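Local coordinates for protein (tenascin) (Gallus gallus, PDB 1QR4) that forms part of the extracellular matrix protein tenascin, as two fibronectin type III domains from the heparin- and contactin-binding regions, and probably binds heparin, at residues A[40-43]-A[47-50]; A[25-30]-A[73-78]. One frame throughout, in Å; residues are numbered along the deposited sequence.

Interaction 1: A[40-43]-A[47-50]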
loop_
_atom_site.group_PDB
_atom_site.type_symbol
_atom_site.label_atom_id
_atom_site.label_comp_id
_atom_site.label_asym_id
_atom_site.label_seq_id
_atom_site.Cartn_x
_atom_site.Cartn_y
_atom_site.Cartn_z
ATOM N N THR A 40 8.663 18.290 3.745
ATOM C CA THR A 40 8.719 18.255 2.289
ATOM C C THR A 40 8.990 16.809 1.931
ATOM O O THR A 40 9.590 16.068 2.706
ATOM C CB THR A 40 9.831 19.157 1.701
ATOM O OG1 THR A 40 11.086 18.821 2.297
ATOM C CG2 THR A 40 9.542 20.631 1.957
ATOM N N TYR A 41 8.470 16.387 0.795
ATOM C CA TYR A 41 8.668 15.027 0.330
ATOM C C TYR A 41 8.595 15.093 -1.173
ATOM O O TYR A 41 7.700 15.733 -1.725
ATOM C CB TYR A 41 7.588 14.082 0.877
ATOM C CG TYR A 41 6.153 14.438 0.514
ATOM C CD1 TYR A 41 5.399 15.283 1.327
ATOM C CD2 TYR A 41 5.537 13.884 -0.611
ATOM C CE1 TYR A 41 4.069 15.563 1.034
ATOM C CE2 TYR A 41 4.205 14.156 -0.916
ATOM C CZ TYR A 41 3.475 14.997 -0.088
ATOM O OH TYR A 41 2.153 15.278 -0.376
ATOM N N VAL A 42 9.556 14.473 -1.844
ATOM C CA VAL A 42 9.551 14.514 -3.293
ATOM C C VAL A 42 9.392 13.116 -3.853
ATOM O O VAL A 42 9.809 12.144 -3.231
ATOM C CB VAL A 42 10.829 15.233 -3.862
ATOM C CG1 VAL A 42 11.315 16.295 -2.891
ATOM C CG2 VAL A 42 11.933 14.256 -4.168
ATOM N N SER A 43 8.736 13.015 -5.004
ATOM C CA SER A 43 8.527 11.726 -5.643
ATOM C C SER A 43 9.656 11.499 -6.616
ATOM O O SER A 43 10.482 12.380 -6.834
ATOM C CB SER A 43 7.199 11.708 -6.403
ATOM O OG SER A 43 7.262 12.495 -7.583
ATOM N N LYS A 47 8.710 15.754 -7.825
ATOM C CA LYS A 47 7.568 16.548 -7.385
ATOM C C LYS A 47 7.714 16.779 -5.902
ATOM O O LYS A 47 7.652 15.840 -5.113
ATOM C CB LYS A 47 6.257 15.797 -7.672
ATOM C CG LYS A 47 5.012 16.334 -6.953
ATOM C CD LYS A 47 4.580 17.683 -7.499
ATOM C CE LYS A 47 3.409 18.243 -6.711
ATOM N NZ LYS A 47 2.239 17.324 -6.722
ATOM N N LYS A 48 7.882 18.037 -5.528
ATOM C CA LYS A 48 8.059 18.406 -4.135
ATOM C C LYS A 48 6.762 18.930 -3.515
ATOM O O LYS A 48 6.089 19.787 -4.078
ATOM C CB LYS A 48 9.174 19.455 -4.035
ATOM C CG LYS A 48 9.799 19.609 -2.655
ATOM C CD LYS A 48 10.885 20.675 -2.666
ATOM C CE LYS A 48 11.935 20.379 -3.726
ATOM N NZ LYS A 48 12.942 21.466 -3.846
ATOM N N ASN A 49 6.392 18.378 -2.373
ATOM C CA ASN A 49 5.199 18.829 -1.692
ATOM C C ASN A 49 5.569 19.314 -0.304
ATOM O O ASN A 49 6.423 18.724 0.361
ATOM C CB ASN A 49 4.171 17.712 -1.600
ATOM C CG ASN A 49 3.495 17.436 -2.919
ATOM O OD1 ASN A 49 3.784 16.439 -3.586
ATOM N ND2 ASN A 49 2.585 18.319 -3.310
ATOM N N GLU A 50 4.958 20.424 0.099
ATOM C CA GLU A 50 5.199 21.010 1.409
ATOM C C GLU A 50 3.951 21.025 2.268
ATOM O O GLU A 50 2.817 20.972 1.776
ATOM C CB GLU A 50 5.699 22.437 1.288
ATOM C CG GLU A 50 7.081 22.577 0.721
ATOM C CD GLU A 50 7.435 24.028 0.462
ATOM O OE1 GLU A 50 7.394 24.829 1.428
ATOM O OE2 GLU A 50 7.737 24.369 -0.708
#

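Interaction 2: A[25-30]-A[73-78]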
loop_
_atom_site.group_PDB
_atom_site.type_symbol
_atom_site.label_atom_id
_atom_site.label_comp_id
_atom_site.label_asym_id
_atom_site.label_seq_id
_atom_site.Cartn_x
_atom_site.Cartn_y
_atom_site.Cartn_z
ATOM N N LEU A 25 4.317 9.128 9.890
ATOM C CA LEU A 25 5.574 9.697 10.349
ATOM C C LEU A 25 5.620 9.974 11.847
ATOM O O LEU A 25 4.637 10.434 12.450
ATOM C CB LEU A 25 5.854 10.995 9.598
ATOM C CG LEU A 25 5.849 10.921 8.072
ATOM C CD1 LEU A 25 5.866 12.323 7.501
ATOM C CD2 LEU A 25 7.028 10.116 7.585
ATOM N N ARG A 26 6.797 9.738 12.427
ATOM C CA ARG A 26 7.019 9.972 13.846
ATOM C C ARG A 26 8.455 10.444 14.073
ATOM O O ARG A 26 9.378 9.977 13.414
ATOM C CB ARG A 26 6.719 8.710 14.638
ATOM C CG ARG A 26 6.598 8.938 16.107
ATOM C CD ARG A 26 5.931 7.760 16.769
ATOM N NE ARG A 26 6.038 7.861 18.216
ATOM C CZ ARG A 26 6.816 7.085 18.958
ATOM N NH1 ARG A 26 7.553 6.134 18.383
ATOM N NH2 ARG A 26 6.877 7.281 20.269
ATOM N N TRP A 27 8.623 11.381 15.005
ATOM C CA TRP A 27 9.932 11.952 15.308
ATOM C C TRP A 27 9.999 12.578 16.686
ATOM O O TRP A 27 8.990 12.703 17.383
ATOM C CB TRP A 27 10.250 13.050 14.309
ATOM C CG TRP A 27 9.313 14.185 14.432
ATOM C CD1 TRP A 27 9.441 15.267 15.244
ATOM C CD2 TRP A 27 8.074 14.344 13.743
ATOM N NE1 TRP A 27 8.356 16.094 15.111
ATOM C CE2 TRP A 27 7.496 15.550 14.197
ATOM C CE3 TRP A 27 7.387 13.580 12.789
ATOM C CZ2 TRP A 27 6.268 16.013 13.738
ATOM C CZ3 TRP A 27 6.158 14.038 12.329
ATOM C CH2 TRP A 27 5.610 15.247 12.807
ATOM N N ARG A 28 11.202 13.023 17.041
ATOM C CA ARG A 28 11.414 13.676 18.314
ATOM C C ARG A 28 11.387 15.173 18.137
ATOM O O ARG A 28 11.873 15.699 17.138
ATOM C CB ARG A 28 12.731 13.272 18.944
ATOM C CG ARG A 28 12.587 12.185 19.959
ATOM C CD ARG A 28 13.674 12.299 20.982
ATOM N NE ARG A 28 13.681 11.161 21.894
ATOM C CZ ARG A 28 13.792 9.886 21.514
ATOM N NH1 ARG A 28 13.898 9.562 20.222
ATOM N NH2 ARG A 28 13.816 8.930 22.439
ATOM N N ARG A 29 10.801 15.852 19.112
ATOM C CA ARG A 29 10.689 17.297 19.090
ATOM C C ARG A 29 12.044 17.917 19.420
ATOM O O ARG A 29 12.847 17.310 20.128
ATOM C CB ARG A 29 9.669 17.719 20.138
ATOM C CG ARG A 29 9.495 19.211 20.351
ATOM C CD ARG A 29 8.617 19.428 21.584
ATOM N NE ARG A 29 8.383 20.837 21.867
ATOM C CZ ARG A 29 7.182 21.400 21.945
ATOM N NH1 ARG A 29 6.082 20.672 21.767
ATOM N NH2 ARG A 29 7.083 22.704 22.172
ATOM N N PRO A 30 12.344 19.088 18.825
ATOM C CA PRO A 30 13.580 19.852 19.022
ATOM C C PRO A 30 13.652 20.416 20.447
ATOM O O PRO A 30 12.631 20.714 21.063
ATOM C CB PRO A 30 13.428 20.988 18.020
ATOM C CG PRO A 30 12.636 20.365 16.924
ATOM C CD PRO A 30 11.583 19.631 17.687
ATOM N N ILE A 73 11.667 11.811 2.280
ATOM C CA ILE A 73 10.968 12.670 3.222
ATOM C C ILE A 73 11.954 13.403 4.112
ATOM O O ILE A 73 12.864 12.798 4.671
ATOM C CB ILE A 73 9.983 11.857 4.122
ATOM C CG1 ILE A 73 8.974 11.101 3.255
ATOM C CG2 ILE A 73 9.195 12.802 5.043
ATOM C CD1 ILE A 73 8.225 9.992 3.972
ATOM N N SER A 74 11.766 14.712 4.229
ATOM C CA SER A 74 12.604 15.542 5.084
ATOM C C SER A 74 11.792 16.528 5.918
ATOM O O SER A 74 10.893 17.217 5.434
ATOM C CB SER A 74 13.692 16.276 4.285
ATOM O OG SER A 74 13.138 17.068 3.252
ATOM N N LEU A 75 12.131 16.569 7.194
ATOM C CA LEU A 75 11.475 17.436 8.149
ATOM C C LEU A 75 12.487 18.439 8.671
ATOM O O LEU A 75 13.658 18.112 8.871
ATOM C CB LEU A 75 10.946 16.602 9.309
ATOM C CG LEU A 75 10.088 17.357 10.300
ATOM C CD1 LEU A 75 8.802 17.790 9.634
ATOM C CD2 LEU A 75 9.813 16.459 11.445
ATOM N N VAL A 76 12.013 19.646 8.939
ATOM C CA VAL A 76 12.856 20.715 9.430
ATOM C C VAL A 76 12.078 21.633 10.367
ATOM O O VAL A 76 10.899 21.906 10.144
ATOM C CB VAL A 76 13.416 21.543 8.249
ATOM C CG1 VAL A 76 12.300 21.972 7.327
ATOM C CG2 VAL A 76 14.153 22.760 8.755
ATOM N N ALA A 77 12.741 22.091 11.427
ATOM C CA ALA A 77 12.130 23.005 12.382
ATOM C C ALA A 77 12.410 24.464 11.966
ATOM O O ALA A 77 13.563 24.868 11.832
ATOM C CB ALA A 77 12.661 22.720 13.801
ATOM N N GLU A 78 11.352 25.211 11.667
ATOM C CA GLU A 78 11.469 26.609 11.276
ATOM C C GLU A 78 11.383 27.419 12.562
ATOM O O GLU A 78 10.322 27.491 13.189
ATOM C CB GLU A 78 10.343 27.011 10.317
ATOM C CG GLU A 78 10.338 26.253 8.982
ATOM C CD GLU A 78 9.301 26.782 7.971
ATOM O OE1 GLU A 78 8.522 27.704 8.304
ATOM O OE2 GLU A 78 9.266 26.282 6.825
#

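Interaction 1: A[40-43]-A[47-50]
With CG of Y41 set between its backbone N and carbonyl carbon (chi1 59°), the phenol swings across to the neighbouring strand and over N49, whose CG is anti to its own carbonyl carbon (chi1 -74°), which sets the amide alongside the phenol end. N49 CB sits over one face of the Y41 ring as a CH-pi contact, 3.5 Å from the centroid and displaced toward the rim near CZ. The N49 amide is inclined by 29° to the ring plane, with OD1 3.5 Å from Y41 CE2. The backbones of the same two residues are joined twice, Y41 N to N49 O at 3.1 Å and N49 N to Y41 O at 3.0 Å, the antiparallel hydrogen-bonded pair of a beta hairpin. In this fibronectin type III domain the hairpin joins strand 36-42 to strand 48-53, at one edge of the four-stranded sheet; at its turn, S43 N donates to K47 O (3.0 Å), and S43 OG is hydrogen-bonded to S45 OG. On the face opposite Y41 and N49, V42 and K48 run side by side, V42 CG1 lying 3.7 Å from K48 CG, before the lysine chain leads its amine away from the hairpin. K48 belongs to the putative heparin-binding site. Beside them T40 CG2 meets the aliphatic CG of E50, whose carboxylate forms a salt bridge with R38.

Interaction 2: A[25-30]-A[73-78]
A77, whose backbone N is hydrogen-bonded to the hydroxyl OG of S84, turns its methyl toward P30, and A77 CB rests 3.9 Å from P30 CG. No hydrogen bond crosses between 25-30 and 73-78; the two segments meet through apolar side chains. In the middle, L75 CD2 lies over the centre of the five-membered ring of W27, a CH-pi contact 3.6 Å from the centroid and only 12° off the ring normal. The two side chains cross at about a right angle, so a single methyl, 3.6 Å from W27 CD2 and 3.7 Å from W27 CE2, meets the indole face. Strand 22-28 belongs to one sheet of the fibronectin type III sandwich and strand 70-78 to the other, and W27 is the core tryptophan characteristic of this fold. Y37 packs edge-to-face with its indole, while L13 touches both W27 and L75. The leucine's CG lies trans to the backbone N (chi1 -173°), which carries its branch toward the opposing sheet. Farther along, L25 CD2 reaches I73 CD1 at 3.8 Å, the two side chains lying aslant, and L39 packs against both.

Strand 70-78 connects the two contacts: it faces 25-30 across the sandwich in interaction 2 and lies next to strand 36-42, the inner strand of the hairpin in interaction 1. Their centres are about 15 Å apart. T40 O and S74 N, 3.0 Å from one another, probably form a hydrogen bond, and Y41 CB packs 4.1 Å from I73 CG1, so the side chain of I73 meets both Y41 of interaction 1 and L25 of interaction 2. Interaction 1 holds K48 of the putative heparin-binding site, and E50 pairs with R38 of the same site; interaction 2 only adjoins it, the side chain of A77 coming within about 4 Å (nearest atoms) of that of S84, another residue of the site.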